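Alanine racemase (Enterococcus faecalis, PDB 3E6E) belongs to the alanine racemase family, pairing a TIM-type barrel with a C-terminal beta domain, and holds the ligand DCS between its two subunits. Local coordinates at residues Ile279-Ile284 / Met314-Ile319; Trp290-Gln295 / Val309-Met314; Thr298-Gly303 / Glu340-Gln345. The protein carries 1 engineered substitution. One frame throughout, in Å; residues are numbered along the deposited sequence.

In the fold
All three contacts lie in the C-terminal beta domain. Interaction 1 is fully buried and joins neighbouring strands of the main mixed sheet by backbone hydrogen bonds. Interaction 2 is nested inside the chain loop that interaction 1 closes. It joins two loops by side-chain packing and one water, and is only partly buried. The two share Met314, and both reach DCS and the second subunit. Interaction 3 is also partly buried, but no other chain of the assembly touches it. It ties strand 298-301 to a separate small hairpin through one side-chain amide bond and the packing of a leucine on a glutamate chain. Ile319 packs on Val299 and Val301, and Trp290 on Val299.

Interaction 1. Residues Ile279-Ile284 / Met314-Ile319; sequences IGTVPI and MDQCMI. With DCS (D-[3-hydroxy-2-methyl-5-phosphonooxymethyl-pyridin-4-ylmethyl]-N,O-cycloserylamide), chain F.
Gly280 and Ile319 form an antiparallel hydrogen-bonded pair, and Val282 and Cys317 form the next one. Gly280 N donates to Ile319 O at 2.9 Å, and Ile319 N returns a bond to Gly280 O. Val282 N donates to Cys317 O at 3.0 Å, almost straight at 175°. Val282 O is gripped by two N-H groups. One is Cys317 N, 3.1 Å from Val282 O. The other is Ile284 N, 2.8 Å from the same oxygen, which closes an inverse gamma turn centred on Pro283. Strand 277-282 ends as this turn begins.

Val282, Cys317 and Ile319 share one face of the sheet. Ile319 CG1 stands between its own backbone N and carbonyl carbon (chi1 65°), which brings it over the side-chain-free Gly280. Ile319 CD1 then meets Val282 CG2 at 4.1 Å. Thr281 and Met318, a non-hydrogen-bonded pair, point to the other face. Ile279 CG2 rests on Met318 CB at 3.7 Å, the two side chains set at a slant.

Past the strand pairing, a water donates to Asp315 O at 2.6 Å and weakly to Pro283 O, bridging the two loop ends. The second subunit reaches the Thr281 face, where Thr281 OG1 is hydrogen-bonded to Arg139 O of that subunit. The Asp315 carboxylate is split between two cations: OD1 pairs with Arg365 and OD2 with Lys40 of the second subunit. The two partners would restrain the carboxylate's rotation. Met314 and Asp315 belong to the DCS pocket, with Asp315 N 3.9 Å from DCS O. The arrangement is an antiparallel strand pair of the C-terminal beta domain whose loop end runs into a ligand pocket at the interface between subunits.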
# COMPACT_ATOMS: atom_id res chain seq x y z
N ILE A 279 24.67 3.20 -13.95
CA ILE A 279 23.56 3.18 -13.01
C ILE A 279 22.34 3.96 -13.50
O ILE A 279 22.45 5.11 -13.94
CB ILE A 279 24.02 3.76 -11.64
CG1 ILE A 279 25.14 2.90 -11.05
CG2 ILE A 279 22.85 3.84 -10.68
CD1 ILE A 279 24.75 1.46 -10.74
N GLY A 280 21.16 3.34 -13.42
CA GLY A 280 19.93 3.99 -13.84
C GLY A 280 19.06 4.27 -12.63
O GLY A 280 19.15 3.56 -11.62
N THR A 281 18.23 5.30 -12.70
CA THR A 281 17.36 5.63 -11.58
C THR A 281 15.92 5.60 -12.07
O THR A 281 15.58 6.24 -13.06
CB THR A 281 17.67 7.03 -11.00
OG1 THR A 281 19.02 7.05 -10.52
CG2 THR A 281 16.76 7.35 -9.83
N VAL A 282 15.10 4.84 -11.37
CA VAL A 282 13.69 4.67 -11.71
C VAL A 282 12.77 5.28 -10.65
O VAL A 282 12.91 4.99 -9.46
CB VAL A 282 13.38 3.17 -11.86
CG1 VAL A 282 11.94 2.98 -12.32
CG2 VAL A 282 14.36 2.53 -12.85
N PRO A 283 11.81 6.12 -11.08
CA PRO A 283 10.84 6.79 -10.21
C PRO A 283 9.72 5.95 -9.58
O PRO A 283 8.53 6.27 -9.68
CB PRO A 283 10.31 7.92 -11.10
CG PRO A 283 10.36 7.31 -12.44
CD PRO A 283 11.70 6.62 -12.46
N ILE A 284 10.12 4.86 -8.91
CA ILE A 284 9.18 3.98 -8.24
C ILE A 284 9.87 3.51 -6.97
O ILE A 284 11.01 3.05 -7.01
CB ILE A 284 8.81 2.76 -9.12
CG1 ILE A 284 7.74 1.92 -8.42
CG2 ILE A 284 10.05 1.93 -9.42
CD1 ILE A 284 7.32 0.69 -9.23
N MET A 314 12.05 5.56 -0.85
CA MET A 314 10.62 5.80 -0.73
C MET A 314 10.08 6.03 -2.14
O MET A 314 9.15 5.35 -2.57
CB MET A 314 10.37 7.05 0.14
CG MET A 314 8.92 7.37 0.45
SD MET A 314 8.62 8.70 1.69
CE MET A 314 8.99 7.83 3.18
N ASP A 315 10.70 6.96 -2.87
CA ASP A 315 10.25 7.31 -4.22
C ASP A 315 11.02 6.85 -5.45
O ASP A 315 10.60 7.14 -6.57
CB ASP A 315 10.06 8.82 -4.30
CG ASP A 315 8.77 9.25 -3.67
OD1 ASP A 315 7.73 8.87 -4.23
OD2 ASP A 315 8.79 9.95 -2.62
N GLN A 316 12.13 6.15 -5.27
CA GLN A 316 12.88 5.66 -6.42
C GLN A 316 13.91 4.62 -6.03
O GLN A 316 14.13 4.35 -4.84
CB GLN A 316 13.58 6.80 -7.14
CG GLN A 316 14.53 7.59 -6.28
CD GLN A 316 13.94 8.90 -5.83
OE1 GLN A 316 12.99 8.93 -5.05
NE2 GLN A 316 14.49 10.00 -6.33
N CYS A 317 14.52 4.02 -7.04
CA CYS A 317 15.54 3.02 -6.79
C CYS A 317 16.52 2.97 -7.96
O CYS A 317 16.17 3.28 -9.10
CB CYS A 317 14.91 1.64 -6.54
SG CYS A 317 13.90 0.94 -7.85
N MET A 318 17.76 2.62 -7.67
CA MET A 318 18.76 2.56 -8.72
C MET A 318 19.13 1.14 -9.11
O MET A 318 19.25 0.25 -8.26
CB MET A 318 20.03 3.32 -8.31
CG MET A 318 20.07 3.78 -6.87
SD MET A 318 18.94 5.13 -6.53
CE MET A 318 17.97 4.40 -5.24
N ILE A 319 19.30 0.95 -10.41
CA ILE A 319 19.63 -0.34 -10.99
C ILE A 319 20.93 -0.31 -11.78
O ILE A 319 21.37 0.74 -12.25
CB ILE A 319 18.50 -0.82 -11.94
CG1 ILE A 319 18.40 0.13 -13.14
CG2 ILE A 319 17.17 -0.86 -11.18
CD1 ILE A 319 17.23 -0.16 -14.04
N1 DCS F . 15.54 15.27 0.88
C2 DCS F . 15.44 14.35 -0.21
C2A DCS F . 16.10 14.65 -1.55
C3 DCS F . 14.70 13.19 0.02
O3 DCS F . 14.54 12.26 -0.95
C4 DCS F . 14.10 12.97 1.34
C4A DCS F . 13.32 11.73 1.59
C5 DCS F . 14.27 13.98 2.40
C6 DCS F . 14.99 15.10 2.13
C5A DCS F . 13.68 13.87 3.84
O4P DCS F . 14.29 12.79 4.60
P DCS F . 13.93 12.38 6.12
O1P DCS F . 14.23 13.54 6.97
O2P DCS F . 12.51 12.01 6.20
O3P DCS F . 14.77 11.26 6.48
N DCS F . 14.25 10.54 1.56
CA DCS F . 13.73 9.27 1.78
C DCS F . 13.35 8.35 0.76
O DCS F . 13.44 8.56 -0.58
ND DCS F . 12.91 7.26 1.33
OG DCS F . 12.98 7.42 2.71
CB DCS F . 13.48 8.65 2.97
O HOH W 1 8.80 8.52 -7.78

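Interaction 2. Residues Trp290-Gln295 / Val309-Met314; sequences WLRHLQ and VGRVCM. With DCS (D-[3-hydroxy-2-methyl-5-phosphonooxymethyl-pyridin-4-ylmethyl]-N,O-cycloserylamide), chain F.
Trp290 meets Val312 where two loops of the C-terminal beta domain pack together, the first wound into a short 3-10 turn and the second leading into the DCS pocket. Val312 CG1 lies 3.3 Å from Trp290 O and 4.2 Å from Trp290 CD1, approaching the indole obliquely. It gets there because CG1 is anti to the Val312 backbone N (chi1 169°). Leu294 CD1 covers one face of the same indole, over its centre.

Leu291 O accepts from Leu294 N at 2.8 Å, which tightens the turn. Arg292 follows, its backbone N hydrogen-bonded to Glu357 of the second subunit. Its side chain leans across Val312 and bends at chi3. Arg292 NE donates to a water at 2.8 Å, and that water donates to Val312 O at 2.7 Å. The bridge gives the Val312 carbonyl a polar partner. Farther out, Arg292 NH2 stands 3.5 Å from Arg311 NE, near the plane of the Arg311 group. The two guanidinium planes are 82° apart. Two like charges this close should repel somewhat.

Gln295 ends the segment and points at the second loop. Its CG packs 4.1 Å from Val312 CG2, so Val312 is held between Trp290, Arg292 and Gln295. The Gln295 side chain is extended beyond CG and brings its amide beside Gly310 and Arg311, though the exact fit there is doubtful. Just past Val312, the second loop reaches the ligand: Cys313 CB lies 3.5 Å from DCS O.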
# COMPACT_ATOMS: atom_id res chain seq x y z
N TRP A 290 6.74 -0.99 -3.91
CA TRP A 290 7.92 -1.70 -4.43
C TRP A 290 8.80 -1.75 -3.18
O TRP A 290 9.78 -1.04 -3.06
CB TRP A 290 8.56 -0.87 -5.55
CG TRP A 290 9.58 -1.57 -6.37
CD1 TRP A 290 10.92 -1.35 -6.38
CD2 TRP A 290 9.34 -2.64 -7.31
NE1 TRP A 290 11.54 -2.20 -7.27
CE2 TRP A 290 10.60 -3.01 -7.84
CE3 TRP A 290 8.20 -3.33 -7.74
CZ2 TRP A 290 10.74 -4.03 -8.79
CZ3 TRP A 290 8.34 -4.35 -8.68
CH2 TRP A 290 9.60 -4.69 -9.19
N LEU A 291 8.40 -2.61 -2.24
CA LEU A 291 9.07 -2.76 -0.96
C LEU A 291 10.59 -2.93 -0.95
O LEU A 291 11.17 -3.58 -1.82
CB LEU A 291 8.43 -3.93 -0.20
CG LEU A 291 6.91 -3.88 0.02
CD1 LEU A 291 6.55 -4.90 1.10
CD2 LEU A 291 6.46 -2.49 0.45
N ARG A 292 11.20 -2.35 0.08
CA ARG A 292 12.64 -2.37 0.26
C ARG A 292 13.28 -3.74 0.06
O ARG A 292 14.44 -3.83 -0.35
CB ARG A 292 12.98 -1.79 1.64
CG ARG A 292 12.64 -0.29 1.72
CD ARG A 292 12.67 0.29 3.13
NE ARG A 292 14.03 0.48 3.63
CZ ARG A 292 14.65 -0.35 4.46
NH1 ARG A 292 14.03 -1.45 4.89
NH2 ARG A 292 15.90 -0.10 4.85
N HIS A 293 12.56 -4.81 0.34
CA HIS A 293 13.18 -6.12 0.15
C HIS A 293 13.26 -6.56 -1.29
O HIS A 293 13.53 -7.73 -1.57
CB HIS A 293 12.46 -7.18 0.95
CG HIS A 293 12.83 -7.20 2.39
ND1 HIS A 293 12.28 -6.33 3.31
CD2 HIS A 293 13.72 -7.96 3.07
CE1 HIS A 293 12.81 -6.57 4.49
NE2 HIS A 293 13.69 -7.55 4.37
N LEU A 294 13.04 -5.65 -2.22
CA LEU A 294 13.13 -6.05 -3.61
C LEU A 294 14.54 -5.86 -4.13
O LEU A 294 14.81 -6.10 -5.31
CB LEU A 294 12.12 -5.28 -4.47
CG LEU A 294 10.66 -5.75 -4.34
CD1 LEU A 294 9.77 -4.81 -5.09
CD2 LEU A 294 10.51 -7.13 -4.89
N GLN A 295 15.45 -5.40 -3.26
CA GLN A 295 16.84 -5.22 -3.67
C GLN A 295 17.35 -6.54 -4.21
O GLN A 295 16.95 -7.60 -3.73
CB GLN A 295 17.74 -4.85 -2.50
CG GLN A 295 17.66 -3.44 -2.01
CD GLN A 295 18.71 -3.18 -0.95
OE1 GLN A 295 19.91 -3.14 -1.24
NE2 GLN A 295 18.26 -3.00 0.28
N VAL A 309 20.31 -2.20 -7.21
CA VAL A 309 21.43 -2.09 -6.30
C VAL A 309 21.19 -0.97 -5.31
O VAL A 309 20.50 0.00 -5.61
CB VAL A 309 22.76 -1.86 -7.07
CG1 VAL A 309 23.00 -3.04 -8.01
CG2 VAL A 309 22.72 -0.54 -7.84
N GLY A 310 21.74 -1.11 -4.11
CA GLY A 310 21.51 -0.11 -3.10
C GLY A 310 20.11 -0.27 -2.53
O GLY A 310 19.31 -1.09 -3.01
N ARG A 311 19.79 0.50 -1.50
CA ARG A 311 18.47 0.41 -0.91
C ARG A 311 17.42 1.05 -1.79
O ARG A 311 17.70 2.02 -2.51
CB ARG A 311 18.44 1.07 0.47
CG ARG A 311 19.10 0.23 1.55
CD ARG A 311 18.16 -0.86 2.06
NE ARG A 311 18.68 -1.50 3.27
CZ ARG A 311 19.62 -2.44 3.28
NH1 ARG A 311 20.15 -2.89 2.15
NH2 ARG A 311 20.05 -2.92 4.44
N VAL A 312 16.23 0.48 -1.75
CA VAL A 312 15.10 0.98 -2.49
C VAL A 312 14.67 2.21 -1.71
O VAL A 312 14.54 2.13 -0.48
CB VAL A 312 13.97 -0.08 -2.50
CG1 VAL A 312 12.66 0.51 -3.04
CG2 VAL A 312 14.40 -1.27 -3.34
N CYS A 313 14.48 3.33 -2.39
CA CYS A 313 14.07 4.56 -1.69
C CYS A 313 12.56 4.65 -1.67
O CYS A 313 11.88 3.93 -2.39
CB CYS A 313 14.58 5.82 -2.40
SG CYS A 313 16.36 6.05 -2.41
N MET A 314 12.05 5.56 -0.85
CA MET A 314 10.62 5.80 -0.73
C MET A 314 10.08 6.03 -2.14
O MET A 314 9.15 5.35 -2.57
CB MET A 314 10.37 7.05 0.14
CG MET A 314 8.92 7.37 0.45
SD MET A 314 8.62 8.70 1.69
CE MET A 314 8.99 7.83 3.18
N1 DCS F . 15.54 15.27 0.88
C2 DCS F . 15.44 14.35 -0.21
C2A DCS F . 16.10 14.65 -1.55
C3 DCS F . 14.70 13.19 0.02
O3 DCS F . 14.54 12.26 -0.95
C4 DCS F . 14.10 12.97 1.34
C4A DCS F . 13.32 11.73 1.59
C5 DCS F . 14.27 13.98 2.40
C6 DCS F . 14.99 15.10 2.13
C5A DCS F . 13.68 13.87 3.84
O4P DCS F . 14.29 12.79 4.60
P DCS F . 13.93 12.38 6.12
O1P DCS F . 14.23 13.54 6.97
O2P DCS F . 12.51 12.01 6.20
O3P DCS F . 14.77 11.26 6.48
N DCS F . 14.25 10.54 1.56
CA DCS F . 13.73 9.27 1.78
C DCS F . 13.35 8.35 0.76
O DCS F . 13.44 8.56 -0.58
ND DCS F . 12.91 7.26 1.33
OG DCS F . 12.98 7.42 2.71
CB DCS F . 13.48 8.65 2.97
O HOH W 2 15.43 2.27 2.05

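Interaction 3. Residues Thr298-Gly303 / Glu340-Gln345; sequences TVLVNG and EENTLQ
Strand 298-301, with Thr298 and Leu300, and strand 340-342, with Glu340 and Asn342, run at 130° between their N-to-C directions, and their axes come no nearer than 7.7 Å. Side chains from both strands therefore fill the gap.

Asn342 makes the polar link. Its ND2 donates to Thr298 O at 2.9 Å with a straight N-H...O angle of 179°. The donor lies on a carbonyl lone pair, and the oxygen lies in the amide plane. The same ND2 has a weak bond to Leu333 O, which would further restrain the amide's rotation.

Leu300 makes the apolar link. Both its methyls rest on Glu340 CB from one side, with CD2 at 3.5 Å and CD1 at 3.8 Å from that carbon. The leucine and glutamate chains cross at about a right angle. Leu300 CD1 also packs against the backbone of the second strand, 4.3 Å from Asn342 N. Glu340 CG passes 3.5 Å from Gly303 O. The chain then bends at chi2 (-59°), which carries the carboxylate away from Leu300. Arg305 forms a salt bridge with Glu340 OE2, a hydrogen bond with Thr298 OG1 and a weak one with Asn342 OD1, and so ties the two strands together a second time.

Asn302 and Gly303, both with positive phi, make the tight turn to strand 304-309. Strand 340-342 pairs with 336-337, then gives way to a helix that Thr343 N-caps with its side chain. Within the C-terminal beta domain, the contact thus joins the 298-301/304-309 hairpin, part of the main mixed sheet, to the small 336-337/340-342 hairpin leading into helix 344-351.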
# COMPACT_ATOMS: atom_id res chain seq x y z
N THR A 298 15.82 -8.21 -10.16
CA THR A 298 16.20 -7.61 -11.43
C THR A 298 15.00 -7.23 -12.30
O THR A 298 14.10 -8.04 -12.50
CB THR A 298 17.10 -8.56 -12.24
OG1 THR A 298 16.45 -9.83 -12.38
CG2 THR A 298 18.43 -8.75 -11.51
N VAL A 299 15.01 -6.01 -12.81
CA VAL A 299 13.93 -5.53 -13.68
C VAL A 299 14.37 -5.59 -15.14
O VAL A 299 15.50 -5.99 -15.43
CB VAL A 299 13.52 -4.09 -13.34
CG1 VAL A 299 12.97 -4.04 -11.92
CG2 VAL A 299 14.71 -3.17 -13.50
N LEU A 300 13.50 -5.18 -16.05
CA LEU A 300 13.82 -5.27 -17.46
C LEU A 300 13.95 -3.98 -18.26
O LEU A 300 13.05 -3.13 -18.28
CB LEU A 300 12.81 -6.19 -18.14
CG LEU A 300 12.75 -7.57 -17.48
CD1 LEU A 300 11.55 -8.35 -18.00
CD2 LEU A 300 14.04 -8.32 -17.77
N VAL A 301 15.08 -3.87 -18.94
CA VAL A 301 15.39 -2.73 -19.79
C VAL A 301 15.82 -3.33 -21.13
O VAL A 301 16.77 -4.09 -21.19
CB VAL A 301 16.53 -1.89 -19.17
CG1 VAL A 301 16.68 -0.56 -19.92
CG2 VAL A 301 16.25 -1.66 -17.68
N ASN A 302 15.10 -3.01 -22.19
CA ASN A 302 15.41 -3.54 -23.51
C ASN A 302 15.62 -5.05 -23.50
O ASN A 302 16.54 -5.57 -24.13
CB ASN A 302 16.67 -2.89 -24.08
CG ASN A 302 16.52 -1.41 -24.28
OD1 ASN A 302 15.45 -0.92 -24.66
ND2 ASN A 302 17.61 -0.67 -24.06
N GLY A 303 14.77 -5.75 -22.76
CA GLY A 303 14.87 -7.20 -22.71
C GLY A 303 16.07 -7.78 -22.01
O GLY A 303 16.32 -8.97 -22.10
N GLU A 340 12.53 -12.21 -21.72
CA GLU A 340 12.53 -12.23 -20.25
C GLU A 340 11.14 -11.95 -19.70
O GLU A 340 10.34 -11.25 -20.32
CB GLU A 340 13.50 -11.20 -19.70
CG GLU A 340 14.93 -11.43 -20.12
CD GLU A 340 15.45 -12.79 -19.68
OE1 GLU A 340 16.45 -13.28 -20.25
OE2 GLU A 340 14.86 -13.36 -18.74
N GLU A 341 10.86 -12.49 -18.52
CA GLU A 341 9.56 -12.29 -17.88
C GLU A 341 9.65 -12.08 -16.37
O GLU A 341 10.30 -12.84 -15.66
CB GLU A 341 8.63 -13.49 -18.12
CG GLU A 341 7.49 -13.28 -19.11
CD GLU A 341 6.10 -13.61 -18.54
OE1 GLU A 341 5.44 -12.70 -17.98
OE2 GLU A 341 5.66 -14.78 -18.65
N ASN A 342 8.99 -11.03 -15.90
CA ASN A 342 8.91 -10.78 -14.48
C ASN A 342 7.44 -10.96 -14.20
O ASN A 342 6.59 -10.32 -14.82
CB ASN A 342 9.39 -9.39 -14.12
CG ASN A 342 10.81 -9.39 -13.64
OD1 ASN A 342 11.37 -10.45 -13.41
ND2 ASN A 342 11.39 -8.21 -13.46
N THR A 343 7.15 -11.88 -13.29
CA THR A 343 5.78 -12.22 -12.92
C THR A 343 5.52 -11.81 -11.49
O THR A 343 6.44 -11.66 -10.71
CB THR A 343 5.57 -13.72 -12.99
OG1 THR A 343 6.23 -14.33 -11.87
CG2 THR A 343 6.15 -14.28 -14.27
N LEU A 344 4.26 -11.65 -11.14
CA LEU A 344 3.93 -11.29 -9.78
C LEU A 344 4.50 -12.35 -8.82
O LEU A 344 5.02 -12.02 -7.75
CB LEU A 344 2.42 -11.19 -9.62
CG LEU A 344 1.91 -9.85 -9.11
CD1 LEU A 344 2.29 -8.74 -10.09
CD2 LEU A 344 0.40 -9.93 -8.94
N GLN A 345 4.40 -13.63 -9.20
CA GLN A 345 4.90 -14.70 -8.35
C GLN A 345 6.35 -14.45 -7.97
O GLN A 345 6.71 -14.52 -6.80
CB GLN A 345 4.80 -16.05 -9.05
CG GLN A 345 3.79 -16.99 -8.41
CD GLN A 345 4.09 -17.27 -6.96
OE1 GLN A 345 5.10 -17.89 -6.63
NE2 GLN A 345 3.20 -16.83 -6.07